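Long-range contact in Lactamase_B domain-containing protein (Bacillus lehensis G1, PDB 7EV5), which is a zinc-binding, dual-activity enzyme of the metallo-beta-lactamase fold, probably a hydrolase acting as both B3 beta-lactamase and glyoxalase II: residues 48-53 with 70-75. Sequence-based numbering, arbitrary orientation.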
loop_
_atom_site.group_PDB
_atom_site.type_symbol
_atom_site.label_atom_id
_atom_site.label_comp_id
_atom_site.label_asym_id
_atom_site.label_seq_id
_atom_site.Cartn_x
_atom_site.Cartn_y
_atom_site.Cartn_z
ATOM N N LEU A 48 12.007 7.366 -6.196
ATOM C CA LEU A 48 12.559 6.348 -7.078
ATOM C C LEU A 48 11.510 5.427 -7.681
ATOM O O LEU A 48 11.754 4.866 -8.756
ATOM C CB LEU A 48 13.577 5.478 -6.323
ATOM C CG LEU A 48 14.736 6.214 -5.659
ATOM C CD1 LEU A 48 15.576 5.248 -4.833
ATOM C CD2 LEU A 48 15.589 6.916 -6.711
ATOM N N ALA A 49 10.356 5.269 -7.031
ATOM C CA ALA A 49 9.348 4.318 -7.478
ATOM C C ALA A 49 8.067 4.569 -6.700
ATOM O O ALA A 49 8.089 5.139 -5.610
ATOM C CB ALA A 49 9.811 2.873 -7.252
ATOM N N ILE A 50 6.954 4.127 -7.285
ATOM C CA ILE A 50 5.666 3.997 -6.609
ATOM C C ILE A 50 5.415 2.509 -6.417
ATOM O O ILE A 50 5.393 1.748 -7.396
ATOM C CB ILE A 50 4.532 4.611 -7.437
ATOM C CG1 ILE A 50 4.752 6.115 -7.598
ATOM C CG2 ILE A 50 3.173 4.308 -6.799
ATOM C CD1 ILE A 50 3.931 6.713 -8.708
ATOM N N LEU A 51 5.227 2.091 -5.167
ATOM C CA LEU A 51 4.889 0.714 -4.835
ATOM C C LEU A 51 3.441 0.693 -4.369
ATOM O O LEU A 51 3.075 1.411 -3.435
ATOM C CB LEU A 51 5.805 0.180 -3.734
ATOM C CG LEU A 51 7.314 0.128 -4.006
ATOM C CD1 LEU A 51 8.024 -0.656 -2.915
ATOM C CD2 LEU A 51 7.632 -0.432 -5.389
ATOM N N LEU A 52 2.616 -0.105 -5.028
ATOM C CA LEU A 52 1.208 -0.182 -4.675
ATOM C C LEU A 52 0.948 -1.450 -3.881
ATOM O O LEU A 52 1.278 -2.557 -4.331
ATOM C CB LEU A 52 0.340 -0.181 -5.931
ATOM C CG LEU A 52 0.391 1.097 -6.766
ATOM C CD1 LEU A 52 -0.483 0.924 -7.986
ATOM C CD2 LEU A 52 -0.031 2.330 -5.947
ATOM N N THR A 53 0.342 -1.296 -2.708
ATOM C CA THR A 53 -0.100 -2.483 -1.985
ATOM C C THR A 53 -1.226 -3.176 -2.731
ATOM O O THR A 53 -1.328 -4.410 -2.709
ATOM C CB THR A 53 -0.543 -2.134 -0.557
ATOM O OG1 THR A 53 -1.712 -1.298 -0.587
ATOM C CG2 THR A 53 0.573 -1.451 0.210
ATOM N N PHE A 70 7.556 12.842 -11.695
ATOM C CA PHE A 70 8.872 12.378 -11.289
ATOM C C PHE A 70 9.489 11.348 -12.225
ATOM O O PHE A 70 10.650 10.971 -12.016
ATOM C CB PHE A 70 8.831 11.818 -9.858
ATOM C CG PHE A 70 8.492 12.844 -8.816
ATOM C CD1 PHE A 70 9.425 13.802 -8.437
ATOM C CD2 PHE A 70 7.246 12.848 -8.208
ATOM C CE1 PHE A 70 9.108 14.743 -7.475
ATOM C CE2 PHE A 70 6.925 13.786 -7.251
ATOM C CZ PHE A 70 7.855 14.739 -6.885
ATOM N N SER A 71 8.759 10.891 -13.243
ATOM C CA SER A 71 9.249 9.888 -14.191
ATOM C C SER A 71 9.764 8.648 -13.466
ATOM O O SER A 71 10.924 8.251 -13.588
ATOM C CB SER A 71 10.311 10.459 -15.133
ATOM O OG SER A 71 9.800 11.578 -15.823
ATOM N N ILE A 72 8.874 8.046 -12.689
ATOM C CA ILE A 72 9.227 6.889 -11.872
ATOM C C ILE A 72 8.323 5.701 -12.176
ATOM O O ILE A 72 7.175 5.877 -12.617
ATOM C CB ILE A 72 9.215 7.236 -10.379
ATOM C CG1 ILE A 72 7.879 7.861 -9.982
ATOM C CG2 ILE A 72 10.381 8.158 -10.057
ATOM C CD1 ILE A 72 7.778 8.123 -8.517
ATOM N N PRO A 73 8.806 4.487 -11.961
ATOM C CA PRO A 73 8.005 3.291 -12.235
ATOM C C PRO A 73 6.934 3.062 -11.179
ATOM O O PRO A 73 7.045 3.504 -10.036
ATOM C CB PRO A 73 9.049 2.169 -12.168
ATOM C CG PRO A 73 10.117 2.699 -11.260
ATOM C CD PRO A 73 10.199 4.158 -11.603
ATOM N N VAL A 74 5.898 2.335 -11.601
ATOM C CA VAL A 74 4.790 1.898 -10.755
ATOM C C VAL A 74 4.834 0.377 -10.662
ATOM O O VAL A 74 4.834 -0.315 -11.691
ATOM C CB VAL A 74 3.438 2.362 -11.330
ATOM C CG1 VAL A 74 2.267 1.771 -10.524
ATOM C CG2 VAL A 74 3.378 3.882 -11.374
ATOM N N TYR A 75 4.830 -0.142 -9.434
ATOM C CA TYR A 75 4.822 -1.577 -9.158
ATOM C C TYR A 75 3.457 -2.008 -8.633
ATOM O O TYR A 75 2.909 -1.365 -7.728
ATOM C CB TYR A 75 5.872 -1.936 -8.104
ATOM C CG TYR A 75 7.307 -1.895 -8.582
ATOM C CD1 TYR A 75 8.043 -3.067 -8.721
ATOM C CD2 TYR A 75 7.928 -0.685 -8.879
ATOM C CE1 TYR A 75 9.363 -3.028 -9.154
ATOM C CE2 TYR A 75 9.240 -0.644 -9.317
ATOM C CZ TYR A 75 9.941 -1.818 -9.443
ATOM O OH TYR A 75 11.254 -1.739 -9.871
#
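I50 pairs with V74 in a parallel bridge, bonding to the residues that flank it: I50 N-H gives an almost straight bond to P73 O (2.8 Å), and I50 O accepts Y75 N at 2.8 Å. L52 N reaches Y75 O with an N-H...O angle of 152°. P73, with no N-H to offer, sits just before the strand, its ring carbon CD 3.3 Å from L48 O. On one face, beta-branched I50 and V74, well suited to a strand, lie side by side, I50 CD1 against V74 CG2. A chi1 of 53° turns the CG1 arm of I72 toward I50, bringing I72 CD1 to 3.7 Å from I50 CG1. L52 CD1 meets V74 CG1. On the other face, L51 CD2 lies 3.5 Å from CG and CD2 of the Y75 ring, and A49 is small enough for P73 CG and the ring's CE2 to approach its CB. Helix 63-70, the crossover of this beta-alpha-beta unit, covers I50, L52 and V74; strand 115-118 covers A49 and Y75, whose ring stacks with H108. Three backbone bonds thus set the parallel pairing and apolar side chains pack on both faces, just before the chain reaches zinc ligand H54.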